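Local coordinates for protein proabylysin (Pyrococcus abyssi, PDB 4JIU) that binds a zinc ion and is the zymogen of abylysin, a small soluble metallopeptidase of the minigluzincin type that probably cleaves peptide bonds, at residues E7-I12 against I57-L62; V33-G38 against E68-S73; E50-F55 against K82-E87; D11-Q16 against W77-K82. The protein carries 1 engineered substitution. All coordinates share one frame; numbering follows the deposited sequence. Where two conformers were deposited one is given.

Contact 1: residues E7-I12 against I57-L62. With ZN (zinc ion), chain B.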
loop_
_atom_site.group_PDB
_atom_site.type_symbol
_atom_site.label_atom_id
_atom_site.label_comp_id
_atom_site.label_asym_id
_atom_site.label_seq_id
_atom_site.Cartn_x
_atom_site.Cartn_y
_atom_site.Cartn_z
ATOM N N GLU A 7 10.722 -3.689 -2.234
ATOM C CA GLU A 7 11.789 -4.300 -1.419
ATOM C C GLU A 7 12.088 -3.449 -0.198
ATOM O O GLU A 7 12.299 -3.966 0.905
ATOM C CB GLU A 7 12.985 -4.504 -2.304
ATOM C CG GLU A 7 14.087 -5.481 -2.056
ATOM C CD GLU A 7 15.061 -5.575 -3.215
ATOM O OE1 GLU A 7 15.921 -4.675 -3.366
ATOM O OE2 GLU A 7 15.019 -6.547 -4.016
ATOM N N HIS A 8 12.143 -2.136 -0.382
ATOM C CA HIS A 8 12.372 -1.233 0.762
ATOM C C HIS A 8 11.234 -1.360 1.766
ATOM O O HIS A 8 11.487 -1.337 2.968
ATOM C CB HIS A 8 12.508 0.221 0.287
ATOM C CG HIS A 8 13.753 0.552 -0.441
ATOM N ND1 HIS A 8 15.000 0.319 0.068
ATOM C CD2 HIS A 8 13.937 1.130 -1.652
ATOM C CE1 HIS A 8 15.919 0.725 -0.800
ATOM N NE2 HIS A 8 15.298 1.224 -1.855
ATOM N N ALA A 9 10.003 -1.451 1.318
ATOM C CA ALA A 9 8.865 -1.596 2.218
ATOM C C ALA A 9 8.919 -2.878 3.007
ATOM O O ALA A 9 8.671 -2.883 4.222
ATOM C CB ALA A 9 7.579 -1.488 1.381
ATOM N N LYS A 10 9.236 -4.004 2.348
ATOM C CA LYS A 10 9.397 -5.272 3.076
ATOM C C LYS A 10 10.495 -5.182 4.095
ATOM O O LYS A 10 10.346 -5.720 5.202
ATOM C CB LYS A 10 9.686 -6.361 2.036
ATOM C CG LYS A 10 8.520 -6.756 1.164
ATOM C CD LYS A 10 8.911 -7.646 0.026
ATOM C CE LYS A 10 9.705 -8.838 0.456
ATOM N NZ LYS A 10 10.056 -9.648 -0.737
ATOM N N ASP A 11 11.591 -4.527 3.789
ATOM C CA ASP A 11 12.708 -4.412 4.748
ATOM C C ASP A 11 12.292 -3.622 5.979
ATOM O O ASP A 11 12.585 -4.002 7.129
ATOM C CB ASP A 11 13.910 -3.829 4.032
ATOM C CG ASP A 11 14.615 -4.755 3.067
ATOM O OD1 ASP A 11 14.341 -5.977 2.938
ATOM O OD2 ASP A 11 15.511 -4.268 2.347
ATOM N N ILE A 12 11.575 -2.505 5.757
ATOM C CA ILE A 12 11.179 -1.703 6.923
ATOM C C ILE A 12 10.166 -2.399 7.799
ATOM O O ILE A 12 10.205 -2.311 9.023
ATOM C CB ILE A 12 10.709 -0.313 6.465
ATOM C CG1 ILE A 12 11.870 0.464 5.857
ATOM C CG2 ILE A 12 10.077 0.474 7.592
ATOM C CD1 ILE A 12 11.394 1.729 5.205
ATOM N N ILE A 57 1.007 3.595 -0.653
ATOM C CA ILE A 57 0.138 2.529 -1.115
ATOM C C ILE A 57 0.758 1.156 -0.859
ATOM O O ILE A 57 0.075 0.249 -0.397
ATOM C CB ILE A 57 -0.245 2.741 -2.600
ATOM C CG1 ILE A 57 -1.093 4.014 -2.745
ATOM C CG2 ILE A 57 -0.932 1.507 -3.145
ATOM C CD1 ILE A 57 -1.264 4.476 -4.134
ATOM N N LEU A 58 2.027 0.994 -1.209
ATOM C CA LEU A 58 2.696 -0.272 -0.980
ATOM C C LEU A 58 2.725 -0.632 0.484
ATOM O O LEU A 58 2.498 -1.793 0.856
ATOM C CB LEU A 58 4.095 -0.243 -1.588
ATOM C CG LEU A 58 4.125 -0.226 -3.116
ATOM C CD1 LEU A 58 5.565 -0.094 -3.597
ATOM C CD2 LEU A 58 3.505 -1.437 -3.750
ATOM N N ILE A 59 3.071 0.318 1.361
ATOM C CA ILE A 59 3.106 0.081 2.792
ATOM C C ILE A 59 1.715 -0.268 3.302
ATOM O O ILE A 59 1.608 -1.209 4.126
ATOM C CB ILE A 59 3.721 1.276 3.521
ATOM C CG1 ILE A 59 5.239 1.390 3.320
ATOM C CG2 ILE A 59 3.352 1.272 5.005
ATOM C CD1 ILE A 59 6.047 0.336 4.042
ATOM N N HIS A 60 0.698 0.449 2.876
ATOM C CA HIS A 60 -0.668 0.180 3.294
ATOM C C HIS A 60 -1.056 -1.227 2.927
ATOM O O HIS A 60 -1.629 -1.988 3.735
ATOM C CB HIS A 60 -1.577 1.248 2.679
ATOM C CG HIS A 60 -3.019 1.083 3.065
ATOM N ND1 HIS A 60 -3.655 1.974 3.898
ATOM C CD2 HIS A 60 -4.002 0.204 2.761
ATOM C CE1 HIS A 60 -4.923 1.629 4.084
ATOM N NE2 HIS A 60 -5.151 0.503 3.403
ATOM N N GLU A 61 -0.810 -1.589 1.668
ATOM C CA GLU A 61 -1.214 -2.927 1.230
ATOM C C GLU A 61 -0.388 -4.050 1.886
ATOM O O GLU A 61 -0.922 -5.054 2.303
ATOM C CB GLU A 61 -1.218 -3.016 -0.278
ATOM C CG GLU A 61 -2.182 -2.050 -0.946
ATOM C CD GLU A 61 -3.616 -2.189 -0.501
ATOM O OE1 GLU A 61 -4.091 -3.210 0.004
ATOM O OE2 GLU A 61 -4.337 -1.163 -0.681
ATOM N N LEU A 62 0.919 -3.825 2.046
ATOM C CA LEU A 62 1.761 -4.767 2.739
ATOM C C LEU A 62 1.310 -4.900 4.200
ATOM O O LEU A 62 1.370 -6.008 4.747
ATOM C CB LEU A 62 3.248 -4.402 2.740
ATOM C CG LEU A 62 3.967 -4.631 1.425
ATOM C CD1 LEU A 62 5.332 -3.987 1.458
ATOM C CD2 LEU A 62 4.101 -6.115 1.095
HETATM ZN ZN ZN B . -6.706 -0.712 3.588
#
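Ala-9 presses its single methyl group between two longer side chains, Ile-59 and Leu-62, which reach out from the facing helix. Its CB points toward helix 51-67. On one flank CB of Ala-9 meets CD1 of Ile-59 at 3.6 Å; on the other, CD1 of Leu-62 lies 3.4 Å from the CB of Ala-9, a value to be read with care because Leu-62 was modelled in two conformers. The two partners arrive differently. Leu-62 heads for helix 2-13, whereas Ile-59 starts off along the interface: its CG1 lies beside the backbone N (chi1 -73°), and a second turn at chi2 (-72°) brings CD1 to the CB of Ala-9. CD1 of Leu-62 also lies 4.2 Å from CG of Lys-10, while the ammonium of that lysine runs off to the carbonyl of Arg-17. The local axes pass 9.7 Å apart at a signed angle of -49°. Across the zinc helix, NE2 of His-60 binds the zinc ion at 2.0 Å, together with His-64, His-72 and Val-105. A helix buried on one flank and presenting metal-binding histidines on another is consistent with the HExxH helix of gluzincin-type metallopeptidases.

Contact 2: residues V33-G38 against E68-S73. With ZN (zinc ion), chain B.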
loop_
_atom_site.group_PDB
_atom_site.type_symbol
_atom_site.label_atom_id
_atom_site.label_comp_id
_atom_site.label_asym_id
_atom_site.label_seq_id
_atom_site.Cartn_x
_atom_site.Cartn_y
_atom_site.Cartn_z
ATOM N N VAL A 33 -5.105 -6.284 -2.172
ATOM C CA VAL A 33 -4.265 -7.451 -1.979
ATOM C C VAL A 33 -5.049 -8.735 -2.185
ATOM O O VAL A 33 -6.265 -8.813 -2.103
ATOM C CB VAL A 33 -3.618 -7.504 -0.581
ATOM C CG1 VAL A 33 -2.771 -6.241 -0.375
ATOM C CG2 VAL A 33 -4.598 -7.728 0.528
ATOM N N SER A 34 -4.252 -9.800 -2.363
ATOM C CA SER A 34 -4.694 -11.170 -2.145
ATOM C C SER A 34 -3.873 -11.756 -0.970
ATOM O O SER A 34 -2.642 -11.896 -1.089
ATOM C CB SER A 34 -4.480 -12.086 -3.339
ATOM O OG SER A 34 -4.750 -13.428 -3.018
ATOM N N PHE A 35 -4.570 -12.019 0.126
ATOM C CA PHE A 35 -3.963 -12.720 1.249
ATOM C C PHE A 35 -3.579 -14.136 0.871
ATOM O O PHE A 35 -2.537 -14.683 1.274
ATOM C CB PHE A 35 -4.916 -12.751 2.453
ATOM C CG PHE A 35 -5.375 -11.402 2.953
ATOM C CD1 PHE A 35 -6.489 -10.811 2.396
ATOM C CD2 PHE A 35 -4.702 -10.727 3.941
ATOM C CE1 PHE A 35 -6.928 -9.575 2.841
ATOM C CE2 PHE A 35 -5.135 -9.494 4.412
ATOM C CZ PHE A 35 -6.207 -8.952 3.831
ATOM N N LYS A 36 -4.456 -14.780 0.096
ATOM C CA LYS A 36 -4.271 -16.180 -0.288
ATOM C C LYS A 36 -3.024 -16.377 -1.110
ATOM O O LYS A 36 -2.229 -17.282 -0.881
ATOM C CB LYS A 36 -5.529 -16.632 -1.038
ATOM C CG LYS A 36 -5.525 -18.071 -1.504
ATOM C CD LYS A 36 -6.901 -18.509 -1.994
ATOM C CE LYS A 36 -7.060 -19.998 -2.154
ATOM N NZ LYS A 36 -8.396 -20.311 -2.772
ATOM N N TYR A 37 -2.831 -15.501 -2.097
ATOM C CA TYR A 37 -1.763 -15.650 -3.074
ATOM C C TYR A 37 -0.569 -14.739 -2.837
ATOM O O TYR A 37 0.473 -14.884 -3.477
ATOM C CB TYR A 37 -2.288 -15.455 -4.501
ATOM C CG TYR A 37 -3.323 -16.502 -4.831
ATOM C CD1 TYR A 37 -4.639 -16.134 -5.160
ATOM C CD2 TYR A 37 -3.007 -17.851 -4.857
ATOM C CE1 TYR A 37 -5.568 -17.113 -5.462
ATOM C CE2 TYR A 37 -3.921 -18.824 -5.161
ATOM C CZ TYR A 37 -5.200 -18.432 -5.468
ATOM O OH TYR A 37 -6.137 -19.372 -5.774
ATOM N N GLY A 38 -0.688 -13.774 -1.910
ATOM C CA GLY A 38 0.447 -12.929 -1.631
ATOM C C GLY A 38 0.743 -11.979 -2.789
ATOM O O GLY A 38 1.867 -11.932 -3.301
ATOM N N GLU A 68 -2.559 -9.420 8.608
ATOM C CA GLU A 68 -3.489 -10.485 8.288
ATOM C C GLU A 68 -4.914 -10.054 8.570
ATOM O O GLU A 68 -5.727 -10.728 9.173
ATOM C CB GLU A 68 -3.123 -11.800 8.995
ATOM C CG GLU A 68 -1.746 -12.330 8.531
ATOM C CD GLU A 68 -1.429 -13.675 9.109
ATOM O OE1 GLU A 68 -1.631 -13.798 10.329
ATOM O OE2 GLU A 68 -0.944 -14.591 8.428
ATOM N N THR A 69 -5.217 -8.842 8.093
ATOM C CA THR A 69 -6.539 -8.268 8.293
ATOM C C THR A 69 -6.932 -7.277 7.217
ATOM O O THR A 69 -6.050 -6.527 6.793
ATOM C CB THR A 69 -6.630 -7.589 9.678
ATOM O OG1 THR A 69 -7.983 -7.121 9.826
ATOM C CG2 THR A 69 -5.679 -6.432 9.857
ATOM N N SER A 70 -8.186 -7.325 6.816
ATOM C CA SER A 70 -8.758 -6.299 5.983
ATOM C C SER A 70 -9.276 -5.078 6.748
ATOM O O SER A 70 -9.473 -4.006 6.183
ATOM C CB SER A 70 -9.912 -6.866 5.156
ATOM O OG SER A 70 -9.454 -7.798 4.218
ATOM N N TYR A 71 -9.498 -5.269 8.037
ATOM C CA TYR A 71 -9.920 -4.183 8.885
ATOM C C TYR A 71 -8.711 -3.337 9.291
ATOM O O TYR A 71 -7.672 -3.902 9.630
ATOM C CB TYR A 71 -10.670 -4.740 10.129
ATOM C CG TYR A 71 -10.968 -3.666 11.133
ATOM C CD1 TYR A 71 -10.423 -3.710 12.409
ATOM C CD2 TYR A 71 -11.785 -2.570 10.828
ATOM C CE1 TYR A 71 -10.682 -2.741 13.331
ATOM C CE2 TYR A 71 -12.011 -1.581 11.781
ATOM C CZ TYR A 71 -11.443 -1.670 13.022
ATOM O OH TYR A 71 -11.690 -0.702 13.989
ATOM N N HIS A 72 -8.870 -2.002 9.278
ATOM C CA HIS A 72 -7.752 -1.143 9.605
ATOM C C HIS A 72 -7.650 -1.027 11.147
ATOM O O HIS A 72 -8.025 -0.014 11.749
ATOM C CB HIS A 72 -7.928 0.225 8.975
ATOM C CG HIS A 72 -7.955 0.181 7.503
ATOM N ND1 HIS A 72 -8.836 0.960 6.756
ATOM C CD2 HIS A 72 -7.171 -0.372 6.570
ATOM C CE1 HIS A 72 -8.578 0.731 5.484
ATOM N NE2 HIS A 72 -7.593 -0.120 5.305
ATOM N N SER A 73 -7.125 -2.060 11.735
ATOM C CA SER A 73 -6.990 -2.249 13.186
ATOM C C SER A 73 -5.802 -1.491 13.707
ATOM O O SER A 73 -4.976 -0.958 12.980
ATOM C CB SER A 73 -6.796 -3.737 13.496
ATOM O OG SER A 73 -5.527 -4.125 12.956
HETATM ZN ZN ZN B . -6.706 -0.712 3.588
#
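Thr-69 OG1 accepts the backbone N-H of Tyr-71 at 3.0 Å, and the resulting ST turn shapes the loop that lies against the ring of Phe-35. Just before it, Glu-68 takes positive phi as the C-prime residue of the Schellman motif ending helix 51-67, so the chain turns sharply out of the helix and past the phenylalanine. The ring comes with its far end toward the loop, at oblique angles: CE2 of Phe-35 is 3.7 Å from Thr-69 N. On its other side, CE1 of Phe-35 is 3.4 Å from OG of Ser-70. CG of Phe-35 lies beside its own N, anti to the carbonyl carbon (chi1 -57°), and CG2 of Val-33 sits over one face of the ring, toward its rim, 3.7 Å above the plane. Where the chain turns after strand 31-34, Ser-34 OG accepts the N-H of Tyr-37 in an ST motif. Further along the loop, NE2 of His-72 binds the zinc ion at 2.0 Å. The carbonyl of Thr-69 engages ND1 of His-64, a second-shell bond to another zinc ligand. The segments thus meet through van der Waals contact of an aromatic ring with polar loop atoms, while the polar bonds described here lie within each turn or lead to a zinc ligand.

Contact 3: residues E50-F55 against K82-E87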
loop_
_atom_site.group_PDB
_atom_site.type_symbol
_atom_site.label_atom_id
_atom_site.label_comp_id
_atom_site.label_asym_id
_atom_site.label_seq_id
_atom_site.Cartn_x
_atom_site.Cartn_y
_atom_site.Cartn_z
ATOM N N GLU A 50 3.469 10.611 -6.921
ATOM C CA GLU A 50 4.775 10.919 -6.356
ATOM C C GLU A 50 5.316 9.706 -5.563
ATOM O O GLU A 50 4.565 8.870 -5.127
ATOM C CB GLU A 50 4.738 12.117 -5.429
ATOM C CG GLU A 50 4.023 13.415 -5.699
ATOM C CD GLU A 50 4.826 14.326 -6.615
ATOM O OE1 GLU A 50 4.396 15.474 -6.807
ATOM O OE2 GLU A 50 5.848 13.796 -7.098
ATOM N N GLU A 51 6.637 9.660 -5.362
ATOM C CA GLU A 51 7.224 8.489 -4.708
ATOM C C GLU A 51 6.639 8.243 -3.334
ATOM O O GLU A 51 6.423 7.089 -2.999
ATOM C CB GLU A 51 8.765 8.560 -4.577
ATOM C CG GLU A 51 9.508 8.265 -5.816
ATOM C CD GLU A 51 11.019 8.246 -5.718
ATOM O OE1 GLU A 51 11.584 9.079 -4.974
ATOM O OE2 GLU A 51 11.588 7.373 -6.420
ATOM N N GLU A 52 6.449 9.291 -2.504
ATOM C CA GLU A 52 5.941 9.028 -1.162
ATOM C C GLU A 52 4.546 8.455 -1.218
ATOM O O GLU A 52 4.171 7.644 -0.369
ATOM C CB GLU A 52 5.985 10.344 -0.326
ATOM C CG GLU A 52 5.508 10.171 1.098
ATOM C CD GLU A 52 5.507 11.359 2.044
ATOM O OE1 GLU A 52 5.459 11.192 3.333
ATOM O OE2 GLU A 52 5.478 12.493 1.495
ATOM N N GLU A 53 3.718 8.903 -2.174
ATOM C CA GLU A 53 2.365 8.398 -2.331
ATOM C C GLU A 53 2.374 6.940 -2.812
ATOM O O GLU A 53 1.617 6.145 -2.310
ATOM C CB GLU A 53 1.559 9.276 -3.269
ATOM C CG GLU A 53 1.354 10.688 -2.836
ATOM C CD GLU A 53 1.111 11.731 -3.906
ATOM O OE1 GLU A 53 1.148 11.449 -5.115
ATOM O OE2 GLU A 53 0.904 12.888 -3.451
ATOM N N MET A 54 3.228 6.637 -3.784
ATOM C CA MET A 54 3.365 5.218 -4.200
ATOM C C MET A 54 3.823 4.353 -3.032
ATOM O O MET A 54 3.336 3.247 -2.831
ATOM C CB MET A 54 4.389 5.113 -5.339
ATOM C CG MET A 54 3.948 5.689 -6.641
ATOM S SD MET A 54 5.097 5.353 -8.010
ATOM C CE MET A 54 5.988 6.899 -8.000
ATOM N N PHE A 55 4.818 4.862 -2.302
ATOM C CA PHE A 55 5.331 4.115 -1.162
ATOM C C PHE A 55 4.220 3.910 -0.123
ATOM O O PHE A 55 4.128 2.838 0.465
ATOM C CB PHE A 55 6.533 4.835 -0.539
ATOM C CG PHE A 55 7.387 3.946 0.329
ATOM C CD1 PHE A 55 7.981 2.792 -0.191
ATOM C CD2 PHE A 55 7.605 4.281 1.668
ATOM C CE1 PHE A 55 8.789 2.020 0.583
ATOM C CE2 PHE A 55 8.466 3.478 2.437
ATOM C CZ PHE A 55 9.032 2.361 1.888
ATOM N N LYS A 82 5.494 2.384 10.997
ATOM C CA LYS A 82 6.945 2.183 10.845
ATOM C C LYS A 82 7.539 3.102 9.791
ATOM O O LYS A 82 8.768 3.306 9.800
ATOM C CB LYS A 82 7.262 0.695 10.528
ATOM C CG LYS A 82 6.843 -0.195 11.683
ATOM C CD LYS A 82 7.035 -1.656 11.305
ATOM C CE LYS A 82 6.757 -2.592 12.443
ATOM N NZ LYS A 82 6.901 -3.999 12.005
ATOM N N VAL A 83 6.716 3.686 8.940
ATOM C CA VAL A 83 7.140 4.628 7.925
ATOM C C VAL A 83 6.433 5.983 8.120
ATOM O O VAL A 83 7.142 6.979 8.104
ATOM C CB VAL A 83 6.828 4.122 6.495
ATOM C CG1 VAL A 83 7.166 5.183 5.480
ATOM C CG2 VAL A 83 7.621 2.858 6.255
ATOM N N PHE A 84 5.106 5.967 8.275
ATOM C CA PHE A 84 4.319 7.201 8.256
ATOM C C PHE A 84 3.849 7.522 9.669
ATOM O O PHE A 84 2.921 6.858 10.150
ATOM C CB PHE A 84 3.127 7.020 7.327
ATOM C CG PHE A 84 3.557 6.779 5.896
ATOM C CD1 PHE A 84 3.681 5.490 5.393
ATOM C CD2 PHE A 84 3.875 7.812 5.048
ATOM C CE1 PHE A 84 4.107 5.225 4.117
ATOM C CE2 PHE A 84 4.280 7.616 3.752
ATOM C CZ PHE A 84 4.412 6.298 3.292
ATOM N N PRO A 85 4.481 8.438 10.390
ATOM C CA PRO A 85 4.153 8.665 11.798
ATOM C C PRO A 85 2.916 9.498 11.983
ATOM O O PRO A 85 2.624 10.396 11.203
ATOM C CB PRO A 85 5.407 9.423 12.309
ATOM C CG PRO A 85 5.887 10.222 11.111
ATOM C CD PRO A 85 5.584 9.318 9.925
ATOM N N GLY A 86 2.168 9.244 13.043
ATOM C CA GLY A 86 1.187 10.210 13.500
ATOM C C GLY A 86 0.104 10.426 12.485
ATOM O O GLY A 86 -0.586 9.527 12.020
ATOM N N GLU A 87 -0.116 11.692 12.143
ATOM C CA GLU A 87 -1.117 12.100 11.204
ATOM C C GLU A 87 -0.702 11.940 9.749
ATOM O O GLU A 87 -1.494 12.260 8.839
ATOM C CB GLU A 87 -1.573 13.537 11.522
ATOM C CG GLU A 87 -2.155 13.622 12.946
ATOM C CD GLU A 87 -1.837 14.997 13.510
ATOM O OE1 GLU A 87 -0.813 15.534 13.000
ATOM O OE2 GLU A 87 -2.532 15.505 14.410
#
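This partly buried, largely apolar contact sets the first turn of helix 51-67, the HExxH zinc helix of the gluzincin-like fold, against the loop joining helices 74-80 and 88-100. Val-83 and Phe-84 both point at the helix, where Phe-55 and Glu-52 receive them. Phe-55, with CG anti to the backbone N (chi1 -161°), turns its ring edge to Val-83, whose CG1 lies 3.7 Å from CE2 of Phe-55. The same CG1 lies over one face of the Phe-84 ring, toward its rim, so the valine links both aromatics. Phe-84 CZ is 4.1 Å from Phe-55 CD2, and the Phe-84 ring also meets Tyr-56 edge-to-face. Putting a serine at Phe-84 would probably open a gap beside Phe-55 and Tyr-56 and leave CG1 of Val-83 without the ring face it lies over. Glu-52, extended, runs past Phe-84 in the opposite direction and forms a salt bridge with Arg-88; its carboxylate is turned only 17° from the Phe-84 ring plane, and OE1 of Glu-52 stands at that ring's edge, 3.8 Å from CE2 of Phe-84.

Contact 4: residues D11-Q16 against W77-K82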
loop_
_atom_site.group_PDB
_atom_site.type_symbol
_atom_site.label_atom_id
_atom_site.label_comp_id
_atom_site.label_asym_id
_atom_site.label_seq_id
_atom_site.Cartn_x
_atom_site.Cartn_y
_atom_site.Cartn_z
ATOM N N ASP A 11 11.591 -4.527 3.789
ATOM C CA ASP A 11 12.708 -4.412 4.748
ATOM C C ASP A 11 12.292 -3.622 5.979
ATOM O O ASP A 11 12.585 -4.002 7.129
ATOM C CB ASP A 11 13.910 -3.829 4.032
ATOM C CG ASP A 11 14.615 -4.755 3.067
ATOM O OD1 ASP A 11 14.341 -5.977 2.938
ATOM O OD2 ASP A 11 15.511 -4.268 2.347
ATOM N N ILE A 12 11.575 -2.505 5.757
ATOM C CA ILE A 12 11.179 -1.703 6.923
ATOM C C ILE A 12 10.166 -2.399 7.799
ATOM O O ILE A 12 10.205 -2.311 9.023
ATOM C CB ILE A 12 10.709 -0.313 6.465
ATOM C CG1 ILE A 12 11.870 0.464 5.857
ATOM C CG2 ILE A 12 10.077 0.474 7.592
ATOM C CD1 ILE A 12 11.394 1.729 5.205
ATOM N N LEU A 13 9.210 -3.068 7.141
ATOM C CA LEU A 13 8.185 -3.755 7.924
ATOM C C LEU A 13 8.754 -5.023 8.535
ATOM O O LEU A 13 8.148 -5.602 9.444
ATOM C CB LEU A 13 6.920 -4.083 7.135
ATOM C CG LEU A 13 6.139 -2.929 6.522
ATOM C CD1 LEU A 13 4.815 -3.458 5.965
ATOM C CD2 LEU A 13 5.896 -1.856 7.520
ATOM N N GLY A 14 9.876 -5.516 8.016
ATOM C CA GLY A 14 10.376 -6.829 8.458
ATOM C C GLY A 14 9.487 -7.968 8.004
ATOM O O GLY A 14 9.132 -8.875 8.784
ATOM N N TYR A 15 9.208 -7.941 6.700
ATOM C CA TYR A 15 8.210 -8.860 6.120
ATOM C C TYR A 15 8.788 -9.548 4.884
ATOM O O TYR A 15 8.532 -9.023 3.791
ATOM C CB TYR A 15 6.964 -8.099 5.751
ATOM C CG TYR A 15 5.767 -8.974 5.487
ATOM C CD1 TYR A 15 5.291 -9.884 6.423
ATOM C CD2 TYR A 15 5.065 -8.897 4.300
ATOM C CE1 TYR A 15 4.190 -10.675 6.180
ATOM C CE2 TYR A 15 3.954 -9.666 4.047
ATOM C CZ TYR A 15 3.508 -10.579 4.985
ATOM O OH TYR A 15 2.386 -11.323 4.692
ATOM N N GLN A 16 9.444 -10.645 5.071
ATOM C CA GLN A 16 10.125 -11.320 3.970
ATOM C C GLN A 16 9.240 -12.410 3.459
ATOM O O GLN A 16 9.284 -13.566 3.924
ATOM C CB GLN A 16 11.492 -11.801 4.405
ATOM C CG GLN A 16 12.471 -10.685 4.824
ATOM C CD GLN A 16 12.604 -9.531 3.869
ATOM O OE1 GLN A 16 12.715 -9.671 2.643
ATOM N NE2 GLN A 16 12.624 -8.305 4.416
ATOM N N TRP A 77 -2.331 -0.299 11.696
ATOM C CA TRP A 77 -1.766 1.029 11.694
ATOM C C TRP A 77 -0.369 1.040 12.299
ATOM O O TRP A 77 0.466 1.817 11.903
ATOM C CB TRP A 77 -2.659 2.074 12.371
ATOM C CG TRP A 77 -3.862 2.370 11.567
ATOM C CD1 TRP A 77 -5.157 2.127 11.907
ATOM C CD2 TRP A 77 -3.933 2.939 10.244
ATOM N NE1 TRP A 77 -6.046 2.496 10.936
ATOM C CE2 TRP A 77 -5.301 3.009 9.875
ATOM C CE3 TRP A 77 -2.995 3.389 9.321
ATOM C CZ2 TRP A 77 -5.761 3.516 8.641
ATOM C CZ3 TRP A 77 -3.435 3.901 8.098
ATOM C CH2 TRP A 77 -4.795 3.953 7.777
ATOM N N ARG A 78 -0.100 0.120 13.266
ATOM C CA ARG A 78 1.256 0.024 13.792
ATOM C C ARG A 78 2.285 -0.300 12.699
ATOM O O ARG A 78 3.386 0.245 12.711
ATOM C CB ARG A 78 1.322 -1.057 14.858
ATOM C CG ARG A 78 2.606 -1.509 15.452
ATOM C CD ARG A 78 2.451 -2.259 16.770
ATOM N NE ARG A 78 2.286 -3.708 16.641
ATOM C CZ ARG A 78 1.270 -4.485 16.984
ATOM N NH1 ARG A 78 0.145 -4.003 17.529
ATOM N NH2 ARG A 78 1.309 -5.806 16.788
ATOM N N GLU A 79 1.898 -1.150 11.748
ATOM C CA GLU A 79 2.833 -1.446 10.659
ATOM C C GLU A 79 3.040 -0.194 9.807
ATOM O O GLU A 79 4.152 0.159 9.437
ATOM C CB GLU A 79 2.307 -2.583 9.796
ATOM C CG GLU A 79 2.174 -3.897 10.531
ATOM C CD GLU A 79 3.494 -4.413 11.051
ATOM O OE1 GLU A 79 4.586 -4.039 10.562
ATOM O OE2 GLU A 79 3.436 -5.323 11.921
ATOM N N VAL A 80 1.953 0.471 9.408
ATOM C CA VAL A 80 2.043 1.700 8.592
ATOM C C VAL A 80 2.927 2.742 9.245
ATOM O O VAL A 80 3.733 3.408 8.572
ATOM C CB VAL A 80 0.620 2.236 8.307
ATOM C CG1 VAL A 80 0.687 3.587 7.650
ATOM C CG2 VAL A 80 -0.203 1.258 7.493
ATOM N N GLU A 81 2.818 2.824 10.568
ATOM C CA GLU A 81 3.552 3.824 11.337
ATOM C C GLU A 81 5.031 3.533 11.490
ATOM O O GLU A 81 5.773 4.364 11.981
ATOM C CB GLU A 81 2.846 4.035 12.690
ATOM C CG GLU A 81 1.513 4.774 12.500
ATOM C CD GLU A 81 0.624 4.784 13.700
ATOM O OE1 GLU A 81 -0.585 5.070 13.528
ATOM O OE2 GLU A 81 1.104 4.505 14.814
ATOM N N LYS A 82 5.494 2.384 10.997
ATOM C CA LYS A 82 6.945 2.183 10.845
ATOM C C LYS A 82 7.539 3.102 9.791
ATOM O O LYS A 82 8.768 3.306 9.800
ATOM C CB LYS A 82 7.262 0.695 10.528
ATOM C CG LYS A 82 6.843 -0.195 11.683
ATOM C CD LYS A 82 7.035 -1.656 11.305
ATOM C CE LYS A 82 6.757 -2.592 12.443
ATOM N NZ LYS A 82 6.901 -3.999 12.005
HETATM O O HOH W 1 10.000 -4.157 11.406
#
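Leu-13 and Lys-82 bury the most surface here, the lysine lying across the leucine at the C-terminal ends of helices 2-13 and 74-80. CD2 of Leu-13 touches CD of Lys-82 at 4.0 Å and also packs against the backbone oxygen of Glu-79, 3.3 Å from that O. Extended beyond CG, the lysine chain carries its ammonium past the leucine to three oxygens. OE1 of Glu-79 takes it in a 2.7 Å salt bridge to NZ of Lys-82, on the syn side and 28° out of the carboxylate plane; Leu-13 O accepts a weak bond from NZ at 3.3 Å; and a water accepts from NZ while donating to Ile-12 O. The other carboxylate oxygen of Glu-79 pairs with Lys-66 of the zinc helix. Replacing Glu-79 by an alanine is likely to leave both lysines without their shared counter-charge and the ammonium of Lys-82 freer to swing away from Leu-13 O. Beyond Leu-13, Gly-14 adopts positive phi and Tyr-15 N bonds back to Lys-10 O, so the lysine gives its weak bond to a carbonyl at a helix end closed by a Schellman motif.

Overall arrangement
Contact 1 is the core crossing, made by aliphatic side chains, while contact 2 lies at the surface and contacts 3 and 4 are partly buried. Contacts 1 and 3 use different turns of helix 51-67 and meet where Val-83 touches both Ile-12 and Ile-59; contacts 1 and 4 share helix 2-13, and Lys-82 belongs to both 3 and 4. Their chemistry differs: methyl packing in contact 1, aromatic and valine packing edged by a carboxylate in contact 3, a lysine held by a salt bridge within its own segment, and a water, in contact 4, ring against polar loop atoms in contact 2. Contacts 1 and 2 converge on the zinc ion through His-60 and His-72, whereas contacts 2 and 3 stand about 19 Å apart between centres.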